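Local coordinates for protein aromatic-ring-hydroxylating dioxygenase beta subunit (Catenulispora acidiphila, PDB 6VW4) that is of unknown function but binds a tricyclic polyketide-type acid in the pocket of its NTF2-like fold, and may act in polyketide biosynthesis, at residues D40-H45 with P51-E56; L103-R108 with L112-S117; D122-G127 with L132-R137. All coordinates share one frame; numbering follows the deposited sequence.

Interaction 1. Residues D40-H45 with P51-E56; sequences DGVFRH and PAIGRE. With SDN ([(3S)-9-hydroxy-1-methyl-10-oxo-4,10-dihydro-3H-benzo[g]isochromen-3-yl]acetic acid), chain C.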
loop_
_atom_site.group_PDB
_atom_site.type_symbol
_atom_site.label_atom_id
_atom_site.label_comp_id
_atom_site.label_asym_id
_atom_site.label_seq_id
_atom_site.Cartn_x
_atom_site.Cartn_y
_atom_site.Cartn_z
ATOM N N ASP A 40 26.695 4.368 -10.460
ATOM C CA ASP A 40 27.071 2.961 -10.488
ATOM C C ASP A 40 25.969 2.048 -9.932
ATOM O O ASP A 40 26.255 0.962 -9.413
ATOM C CB ASP A 40 28.384 2.778 -9.714
ATOM C CG ASP A 40 28.299 3.290 -8.291
ATOM O OD1 ASP A 40 27.334 4.009 -8.016
ATOM O OD2 ASP A 40 29.167 2.959 -7.436
ATOM N N GLY A 41 24.709 2.465 -10.053
ATOM C CA GLY A 41 23.617 1.750 -9.396
ATOM C C GLY A 41 23.333 0.390 -10.025
ATOM O O GLY A 41 23.373 0.215 -11.248
ATOM N N VAL A 42 23.081 -0.588 -9.161
ATOM C CA VAL A 42 22.747 -1.952 -9.560
ATOM C C VAL A 42 21.225 -2.150 -9.554
ATOM O O VAL A 42 20.579 -1.955 -8.525
ATOM C CB VAL A 42 23.396 -2.977 -8.613
ATOM C CG1 VAL A 42 23.072 -4.369 -9.096
ATOM C CG2 VAL A 42 24.908 -2.837 -8.519
ATOM N N PHE A 43 20.679 -2.636 -10.664
ATOM C CA PHE A 43 19.259 -2.944 -10.837
ATOM C C PHE A 43 19.104 -4.381 -11.323
ATOM O O PHE A 43 19.259 -4.648 -12.514
ATOM C CB PHE A 43 18.674 -1.997 -11.845
ATOM C CG PHE A 43 17.184 -2.117 -12.034
ATOM C CD1 PHE A 43 16.367 -2.658 -11.043
ATOM C CD2 PHE A 43 16.590 -1.641 -13.200
ATOM C CE1 PHE A 43 14.975 -2.722 -11.215
ATOM C CE2 PHE A 43 15.197 -1.715 -13.383
ATOM C CZ PHE A 43 14.394 -2.247 -12.385
ATOM N N ARG A 44 18.791 -5.300 -10.414
ATOM C CA ARG A 44 18.507 -6.697 -10.752
ATOM C C ARG A 44 16.984 -6.852 -10.769
ATOM O O ARG A 44 16.377 -7.224 -9.757
ATOM C CB ARG A 44 19.179 -7.631 -9.745
ATOM C CG ARG A 44 19.283 -9.103 -10.208
ATOM C CD ARG A 44 17.916 -9.784 -10.433
ATOM N NE ARG A 44 17.339 -10.271 -9.185
ATOM C CZ ARG A 44 17.714 -11.380 -8.551
ATOM N NH1 ARG A 44 17.117 -11.724 -7.418
ATOM N NH2 ARG A 44 18.677 -12.146 -9.042
ATOM N N HIS A 45 16.348 -6.574 -11.931
ATOM C CA HIS A 45 14.884 -6.557 -11.996
ATOM C C HIS A 45 14.267 -7.954 -12.133
ATOM O O HIS A 45 13.086 -8.133 -11.799
ATOM C CB HIS A 45 14.388 -5.654 -13.152
ATOM C CG HIS A 45 14.604 -6.215 -14.526
ATOM N ND1 HIS A 45 13.562 -6.560 -15.366
ATOM C CD2 HIS A 45 15.744 -6.443 -15.221
ATOM C CE1 HIS A 45 14.058 -7.008 -16.507
ATOM N NE2 HIS A 45 15.378 -6.940 -16.447
ATOM N N PRO A 51 22.265 -8.281 -13.607
ATOM C CA PRO A 51 21.755 -6.932 -13.353
ATOM C C PRO A 51 22.310 -5.914 -14.328
ATOM O O PRO A 51 23.442 -6.039 -14.790
ATOM C CB PRO A 51 22.221 -6.651 -11.928
ATOM C CG PRO A 51 23.472 -7.456 -11.773
ATOM C CD PRO A 51 23.320 -8.675 -12.654
ATOM N N ALA A 52 21.475 -4.920 -14.657
ATOM C CA ALA A 52 21.924 -3.700 -15.311
ATOM C C ALA A 52 22.687 -2.818 -14.318
ATOM O O ALA A 52 22.251 -2.609 -13.180
ATOM C CB ALA A 52 20.735 -2.935 -15.885
ATOM N N ILE A 53 23.824 -2.283 -14.748
ATOM C CA ILE A 53 24.716 -1.562 -13.844
ATOM C C ILE A 53 25.069 -0.219 -14.448
ATOM O O ILE A 53 25.543 -0.139 -15.585
ATOM C CB ILE A 53 25.983 -2.354 -13.518
ATOM C CG1 ILE A 53 25.607 -3.822 -13.271
ATOM C CG2 ILE A 53 26.660 -1.759 -12.288
ATOM C CD1 ILE A 53 26.649 -4.606 -12.541
ATOM N N GLY A 54 24.829 0.833 -13.696
ATOM C CA GLY A 54 24.929 2.156 -14.243
ATOM C C GLY A 54 23.665 2.572 -14.950
ATOM O O GLY A 54 22.888 1.752 -15.436
ATOM N N ARG A 55 23.490 3.897 -15.013
ATOM C CA ARG A 55 22.277 4.482 -15.563
ATOM C C ARG A 55 22.049 4.095 -17.017
ATOM O O ARG A 55 20.905 3.843 -17.419
ATOM C CB ARG A 55 22.327 5.997 -15.412
ATOM C CG ARG A 55 22.553 6.442 -13.966
ATOM C CD ARG A 55 22.119 7.885 -13.760
ATOM N NE ARG A 55 22.234 8.300 -12.353
ATOM C CZ ARG A 55 22.822 9.425 -11.930
ATOM N NH1 ARG A 55 23.368 10.269 -12.796
ATOM N NH2 ARG A 55 22.877 9.704 -10.634
ATOM N N GLU A 56 23.107 4.065 -17.828
ATOM C CA GLU A 56 22.909 3.761 -19.245
ATOM C C GLU A 56 22.418 2.326 -19.423
ATOM O O GLU A 56 21.548 2.052 -20.264
ATOM C CB GLU A 56 24.207 4.005 -20.033
HETATM O O4 SDN C . 11.606 -1.049 -10.891
HETATM C C11 SDN C . 11.037 -2.001 -10.044
HETATM C C12 SDN C . 10.535 -3.209 -10.526
HETATM C C13 SDN C . 10.623 -3.493 -12.043
HETATM O O5 SDN C . 11.110 -2.693 -12.772
HETATM C C14 SDN C . 10.081 -4.806 -12.579
HETATM C C15 SDN C . 10.185 -5.110 -14.093
HETATM O O3 SDN C . 10.261 -6.508 -14.447
HETATM C C16 SDN C . 10.388 -4.024 -15.160
HETATM C C10 SDN C . 10.920 -1.720 -8.692
HETATM C C9 SDN C . 10.335 -2.648 -7.817
HETATM C C8 SDN C . 9.849 -3.856 -8.293
HETATM C C7 SDN C . 9.937 -4.143 -9.652
HETATM C C6 SDN C . 9.374 -5.501 -10.185
HETATM C C5 SDN C . 9.490 -5.773 -11.683
HETATM C C4 SDN C . 8.988 -7.044 -12.206
HETATM C C3 SDN C . 9.405 -7.382 -13.629
HETATM C C2 SDN C . 8.042 -7.350 -14.296
HETATM C C1 SDN C . 7.392 -8.623 -14.796
HETATM O O2 SDN C . 7.956 -9.726 -14.605
HETATM O O1 SDN C . 6.289 -8.535 -15.411
#
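F43 pairs with A52 in the antiparallel hairpin of strands 41-44 and 52-53. F43 N donates to A52 O at 3.0 Å; the return bond from A52 N to F43 O is weak. G54 N reaches G41 O at 2.9 Å, where G54 occupies the N-cap position of helix 55-68. The side chain of F43 starts at the hairpin, CB 3.9 Å from A52 O. With CG anti to the backbone N (chi1 -175°), the ring then runs off from A52, touching I58 and L62 of that helix and R137 of strand 132-139. CE1 of F43 comes 3.8 Å from SDN O4, and its CZ ends 3.3 Å from SDN O5, which lies at the ring edge, near its plane, with SDN C13 in plane behind it. A serine in place of F43 would probably open a gap beside these two ligand oxygens and leave I58 and L62 without their aromatic neighbour. V42, on the other face, lies alongside P51, CG1 to CB 3.7 Å. H45 points ND1 at SDN O3 in its ring plane, a weak hydrogen bond of 3.4 Å. This is an edge hairpin lining the ligand pocket of an NTF2-like (SnoaL-like) fold.

Interaction 2. Residues L103-R108 with L112-S117; sequences LVLTTR and LTVGPS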
loop_
_atom_site.group_PDB
_atom_site.type_symbol
_atom_site.label_atom_id
_atom_site.label_comp_id
_atom_site.label_asym_id
_atom_site.label_seq_id
_atom_site.Cartn_x
_atom_site.Cartn_y
_atom_site.Cartn_z
ATOM N N LEU A 103 3.672 -5.099 -5.726
ATOM C CA LEU A 103 2.640 -5.705 -6.548
ATOM C C LEU A 103 2.568 -5.004 -7.905
ATOM O O LEU A 103 2.307 -3.798 -7.970
ATOM C CB LEU A 103 1.287 -5.616 -5.846
ATOM C CG LEU A 103 0.156 -6.337 -6.597
ATOM C CD1 LEU A 103 0.414 -7.812 -6.671
ATOM C CD2 LEU A 103 -1.203 -6.078 -5.954
ATOM N N VAL A 104 2.742 -5.763 -8.983
ATOM C CA VAL A 104 2.679 -5.236 -10.343
ATOM C C VAL A 104 1.265 -5.347 -10.894
ATOM O O VAL A 104 0.619 -6.389 -10.805
ATOM C CB VAL A 104 3.679 -5.975 -11.249
ATOM C CG1 VAL A 104 3.729 -5.329 -12.621
ATOM C CG2 VAL A 104 5.042 -5.991 -10.593
ATOM N N LEU A 105 0.780 -4.259 -11.456
ATOM C CA LEU A 105 -0.488 -4.225 -12.168
ATOM C C LEU A 105 -0.253 -3.832 -13.619
ATOM O O LEU A 105 0.583 -2.969 -13.914
ATOM C CB LEU A 105 -1.437 -3.256 -11.540
ATOM C CG LEU A 105 -1.843 -3.692 -10.142
ATOM C CD1 LEU A 105 -2.637 -2.578 -9.580
ATOM C CD2 LEU A 105 -2.655 -4.960 -10.157
ATOM N N THR A 106 -0.974 -4.483 -14.529
ATOM C CA THR A 106 -0.869 -4.182 -15.959
ATOM C C THR A 106 -2.262 -4.064 -16.559
ATOM O O THR A 106 -3.042 -5.022 -16.554
ATOM C CB THR A 106 -0.074 -5.245 -16.714
ATOM O OG1 THR A 106 1.153 -5.500 -16.043
ATOM C CG2 THR A 106 0.253 -4.762 -18.139
ATOM N N THR A 107 -2.572 -2.886 -17.039
ATOM C CA THR A 107 -3.859 -2.586 -17.630
ATOM C C THR A 107 -3.712 -2.576 -19.145
ATOM O O THR A 107 -2.853 -1.869 -19.696
ATOM C CB THR A 107 -4.384 -1.239 -17.125
ATOM O OG1 THR A 107 -4.660 -1.362 -15.730
ATOM C CG2 THR A 107 -5.673 -0.847 -17.866
ATOM N N ARG A 108 -4.517 -3.393 -19.802
ATOM C CA ARG A 108 -4.638 -3.446 -21.255
ATOM C C ARG A 108 -6.064 -3.066 -21.615
ATOM O O ARG A 108 -6.934 -2.937 -20.742
ATOM C CB ARG A 108 -4.251 -4.840 -21.769
ATOM C CG ARG A 108 -2.773 -5.054 -21.747
ATOM C CD ARG A 108 -2.450 -6.472 -22.058
ATOM N NE ARG A 108 -1.018 -6.795 -22.013
ATOM C CZ ARG A 108 -0.433 -7.466 -21.013
ATOM N NH1 ARG A 108 -1.126 -7.843 -19.956
ATOM N NH2 ARG A 108 0.854 -7.755 -21.052
ATOM N N LEU A 112 -7.222 -6.078 -16.796
ATOM C CA LEU A 112 -6.186 -5.816 -15.812
ATOM C C LEU A 112 -5.612 -7.141 -15.345
ATOM O O LEU A 112 -6.338 -7.973 -14.806
ATOM C CB LEU A 112 -6.763 -5.031 -14.638
ATOM C CG LEU A 112 -5.841 -4.809 -13.423
ATOM C CD1 LEU A 112 -4.605 -4.013 -13.777
ATOM C CD2 LEU A 112 -6.542 -4.046 -12.297
ATOM N N THR A 113 -4.318 -7.339 -15.546
ATOM C CA THR A 113 -3.650 -8.527 -15.036
ATOM C C THR A 113 -2.887 -8.144 -13.761
ATOM O O THR A 113 -2.113 -7.175 -13.739
ATOM C CB THR A 113 -2.739 -9.179 -16.112
ATOM O OG1 THR A 113 -1.418 -8.640 -16.100
ATOM C CG2 THR A 113 -3.322 -8.975 -17.525
ATOM N N VAL A 114 -3.096 -8.931 -12.717
ATOM C CA VAL A 114 -2.515 -8.707 -11.417
ATOM C C VAL A 114 -1.363 -9.661 -11.209
ATOM O O VAL A 114 -1.556 -10.872 -11.148
ATOM C CB VAL A 114 -3.563 -8.864 -10.313
ATOM C CG1 VAL A 114 -2.898 -8.546 -8.977
ATOM C CG2 VAL A 114 -4.772 -7.983 -10.611
ATOM N N GLY A 115 -0.157 -9.122 -11.039
ATOM C CA GLY A 115 0.970 -9.928 -10.610
ATOM C C GLY A 115 2.132 -9.666 -11.529
ATOM O O GLY A 115 1.991 -8.964 -12.526
ATOM N N PRO A 116 3.320 -10.150 -11.178
ATOM C CA PRO A 116 3.511 -10.870 -9.909
ATOM C C PRO A 116 3.639 -10.022 -8.643
ATOM O O PRO A 116 3.656 -8.801 -8.660
ATOM C CB PRO A 116 4.840 -11.604 -10.116
ATOM C CG PRO A 116 5.641 -10.609 -10.999
ATOM C CD PRO A 116 4.569 -10.016 -11.956
ATOM N N SER A 117 3.681 -10.753 -7.542
ATOM C CA SER A 117 4.040 -10.261 -6.235
ATOM C C SER A 117 5.541 -10.453 -6.064
ATOM O O SER A 117 6.057 -11.527 -6.361
ATOM C CB SER A 117 3.230 -11.026 -5.191
ATOM O OG SER A 117 3.846 -11.089 -3.940
HETATM O O HOH W 1 0.694 -7.248 -14.270
#
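A beta hairpin with a bulge joins the ends of strands 96-108 and 111-126, L105 packing on V114. T106 and T113 form a hydrogen-bonded pair, T113 N to T106 O at 2.8 Å and T106 N to T113 O at 3.0 Å. G115 N donates to V104 O, while V104 N donates to P116 O at 3.2 Å; the register slips by one here, beside the cis peptide bond that precedes P116. A water at the slip accepts from T106 OG1 and donates to T113 O and to G115 O (2.8 Å), which V104 N passes over in favour of P116 O. On the T106 face, the extended R108 chain brings NH1 within 3.5 Å of T113 CG2, which lies at the edge of the guanidinium, with T106 CG2 over one face. The opposite face carries L103, L105, L112 and V114 with T107 and S117; L105 CD2 rests 3.7 Å from V114 CG2, the side chains side by side. L105 also packs on L103 of the second subunit, and V114 meets V114 of both other subunits. This is a bulged antiparallel hairpin whose leucine and valine face forms part of the trimer interface.

Interaction 3. Residues D122-G127 with L132-R137; sequences DVLVRG and LLTASR. With SDN ([(3S)-9-hydroxy-1-methyl-10-oxo-4,10-dihydro-3H-benzo[g]isochromen-3-yl]acetic acid), chain C.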
loop_
_atom_site.group_PDB
_atom_site.type_symbol
_atom_site.label_atom_id
_atom_site.label_comp_id
_atom_site.label_asym_id
_atom_site.label_seq_id
_atom_site.Cartn_x
_atom_site.Cartn_y
_atom_site.Cartn_z
ATOM N N ASP A 122 16.136 -2.721 -1.475
ATOM C CA ASP A 122 16.821 -1.538 -1.966
ATOM C C ASP A 122 17.942 -1.189 -0.994
ATOM O O ASP A 122 17.827 -1.421 0.216
ATOM C CB ASP A 122 15.884 -0.329 -2.056
ATOM C CG ASP A 122 15.067 -0.303 -3.309
ATOM O OD1 ASP A 122 15.283 -1.180 -4.182
ATOM O OD2 ASP A 122 14.224 0.619 -3.422
ATOM N N VAL A 123 19.017 -0.603 -1.522
ATOM C CA VAL A 123 20.027 0.070 -0.703
ATOM C C VAL A 123 20.092 1.519 -1.178
ATOM O O VAL A 123 20.272 1.780 -2.378
ATOM C CB VAL A 123 21.400 -0.600 -0.795
ATOM C CG1 VAL A 123 22.408 0.212 0.001
ATOM C CG2 VAL A 123 21.338 -2.064 -0.262
ATOM N N LEU A 124 19.891 2.459 -0.254
ATOM C CA LEU A 124 19.900 3.884 -0.564
ATOM C C LEU A 124 21.080 4.552 0.131
ATOM O O LEU A 124 21.498 4.148 1.223
ATOM C CB LEU A 124 18.609 4.598 -0.131
ATOM C CG LEU A 124 17.395 4.079 -0.937
ATOM C CD1 LEU A 124 16.583 3.137 -0.067
ATOM C CD2 LEU A 124 16.466 5.124 -1.411
ATOM N N VAL A 125 21.596 5.586 -0.530
ATOM C CA VAL A 125 22.647 6.448 -0.028
ATOM C C VAL A 125 22.187 7.883 -0.257
ATOM O O VAL A 125 21.223 8.151 -0.972
ATOM C CB VAL A 125 24.014 6.216 -0.710
ATOM C CG1 VAL A 125 24.531 4.854 -0.412
ATOM C CG2 VAL A 125 23.914 6.411 -2.178
ATOM N N ARG A 126 22.871 8.805 0.392
ATOM C CA ARG A 126 22.592 10.220 0.229
ATOM C C ARG A 126 23.615 10.821 -0.725
ATOM O O ARG A 126 24.809 10.539 -0.622
ATOM C CB ARG A 126 22.610 10.920 1.583
ATOM C CG ARG A 126 21.561 11.959 1.669
ATOM C CD ARG A 126 21.452 12.452 3.068
ATOM N NE ARG A 126 20.490 11.710 3.873
ATOM C CZ ARG A 126 19.176 11.786 3.722
ATOM N NH1 ARG A 126 18.675 12.548 2.760
ATOM N NH2 ARG A 126 18.371 11.074 4.521
ATOM N N GLY A 127 23.140 11.614 -1.669
ATOM C CA GLY A 127 24.023 12.317 -2.570
ATOM C C GLY A 127 24.617 13.594 -1.969
ATOM O O GLY A 127 24.365 13.976 -0.817
ATOM N N LEU A 132 18.295 11.580 -1.598
ATOM C CA LEU A 132 18.518 10.138 -1.588
ATOM C C LEU A 132 18.717 9.638 -3.011
ATOM O O LEU A 132 18.135 10.166 -3.968
ATOM C CB LEU A 132 17.323 9.390 -0.974
ATOM C CG LEU A 132 17.121 9.419 0.545
ATOM C CD1 LEU A 132 15.781 8.729 0.889
ATOM C CD2 LEU A 132 18.280 8.763 1.259
ATOM N N LEU A 133 19.538 8.602 -3.150
ATOM C CA LEU A 133 19.624 7.891 -4.415
ATOM C C LEU A 133 19.712 6.407 -4.134
ATOM O O LEU A 133 20.185 6.001 -3.074
ATOM C CB LEU A 133 20.857 8.293 -5.243
ATOM C CG LEU A 133 21.035 9.734 -5.718
ATOM C CD1 LEU A 133 22.556 9.993 -5.905
ATOM C CD2 LEU A 133 20.262 9.969 -6.970
ATOM N N THR A 134 19.315 5.602 -5.123
ATOM C CA THR A 134 19.299 4.150 -4.991
ATOM C C THR A 134 20.629 3.596 -5.491
ATOM O O THR A 134 20.955 3.699 -6.677
ATOM C CB THR A 134 18.130 3.527 -5.783
ATOM O OG1 THR A 134 16.913 4.183 -5.473
ATOM C CG2 THR A 134 17.937 2.025 -5.478
ATOM N N ALA A 135 21.381 3.021 -4.585
ATOM C CA ALA A 135 22.598 2.319 -4.934
ATOM C C ALA A 135 22.291 0.957 -5.528
ATOM O O ALA A 135 22.977 0.510 -6.455
ATOM C CB ALA A 135 23.463 2.144 -3.692
ATOM N N SER A 136 21.295 0.261 -4.978
ATOM C CA SER A 136 20.911 -1.026 -5.538
ATOM C C SER A 136 19.433 -1.337 -5.309
ATOM O O SER A 136 18.816 -0.888 -4.324
ATOM C CB SER A 136 21.794 -2.168 -4.971
ATOM O OG SER A 136 21.831 -2.152 -3.561
ATOM N N ARG A 137 18.894 -2.121 -6.243
ATOM C CA ARG A 137 17.548 -2.679 -6.182
ATOM C C ARG A 137 17.610 -4.134 -6.638
ATOM O O ARG A 137 18.030 -4.434 -7.762
ATOM C CB ARG A 137 16.580 -1.872 -7.044
ATOM C CG ARG A 137 15.247 -2.568 -7.281
ATOM C CD ARG A 137 14.207 -1.555 -7.677
ATOM N NE ARG A 137 13.879 -0.717 -6.542
ATOM C CZ ARG A 137 13.155 0.390 -6.626
ATOM N NH1 ARG A 137 12.704 0.796 -7.800
ATOM N NH2 ARG A 137 12.913 1.115 -5.543
HETATM O O4 SDN C . 11.606 -1.049 -10.891
HETATM C C11 SDN C . 11.037 -2.001 -10.044
HETATM C C12 SDN C . 10.535 -3.209 -10.526
HETATM C C13 SDN C . 10.623 -3.493 -12.043
HETATM O O5 SDN C . 11.110 -2.693 -12.772
HETATM C C14 SDN C . 10.081 -4.806 -12.579
HETATM C C15 SDN C . 10.185 -5.110 -14.093
HETATM O O3 SDN C . 10.261 -6.508 -14.447
HETATM C C16 SDN C . 10.388 -4.024 -15.160
HETATM C C10 SDN C . 10.920 -1.720 -8.692
HETATM C C9 SDN C . 10.335 -2.648 -7.817
HETATM C C8 SDN C . 9.849 -3.856 -8.293
HETATM C C7 SDN C . 9.937 -4.143 -9.652
HETATM C C6 SDN C . 9.374 -5.501 -10.185
HETATM C C5 SDN C . 9.490 -5.773 -11.683
HETATM C C4 SDN C . 8.988 -7.044 -12.206
HETATM C C3 SDN C . 9.405 -7.382 -13.629
HETATM C C2 SDN C . 8.042 -7.350 -14.296
HETATM C C1 SDN C . 7.392 -8.623 -14.796
HETATM O O2 SDN C . 7.956 -9.726 -14.605
HETATM O O1 SDN C . 6.289 -8.535 -15.411
HETATM O O HOH W 2 14.848 3.155 -4.226
#
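D122 and R137 project the same way from paired strands, their carboxylate and guanidinium planes only 18° apart. R137 grips the acid side-on: NE gives to OD1 of D122 at 2.8 Å and NH2 to OD2 of D122 at 2.5 Å, each oxygen using its syn lone pair. A chi1 of 167° sets R137 CG beside its carbonyl carbon, and the bend at chi3 turns the NE edge back to the acid. This bidentate salt bridge fixes the guanidinium's rotation, and R137 NH1 lies 3.2 Å from SDN C10. A water donates to D122 OD2 and accepts from T134 OG1, linking the salt bridge to the next side chain on this face. Further out, L132 CD2 lies over one face of the R126 guanidinium, offset toward its rim. On the reverse face, S136 OG sits 3.2 Å from V123 CB. Here a classic beta bulge interrupts the ladder: A135 N and S136 N both donate to V123 O, at 2.8 and 3.2 Å. R126 NH1 bonds the carbonyl of G130. Helix 8-26 adds Q18 to D122, H17 to T134 and E13 in a salt bridge to R126 NH2, while strand 96-108 flanks D122 and L124, and strand 41-44 borders A135, S136 and R137.

From the N terminus, interaction 1 closes first, across the loop between strands 41-44 and 52-53, where helix 55-68 begins. Interaction 2 closes the turn between strands 96-108 and 111-126, and interaction 3 the one between 111-126 and 132-139. The three follow in series, neither nested nor crossing, within one mixed sheet. Strand 111-126 is common to interactions 2 and 3, whose centres are about 26 Å apart on opposite sides of the chain's centre. Interactions 1 and 3 touch, since strands 41-44 and 132-139 are neighbours: V42 O lies 2.8 Å from R137 N, probably hydrogen-bonded. Both contact SDN; interaction 2, whose P116 side chain comes about 4 Å from a bound SDN, also reaches the other subunits.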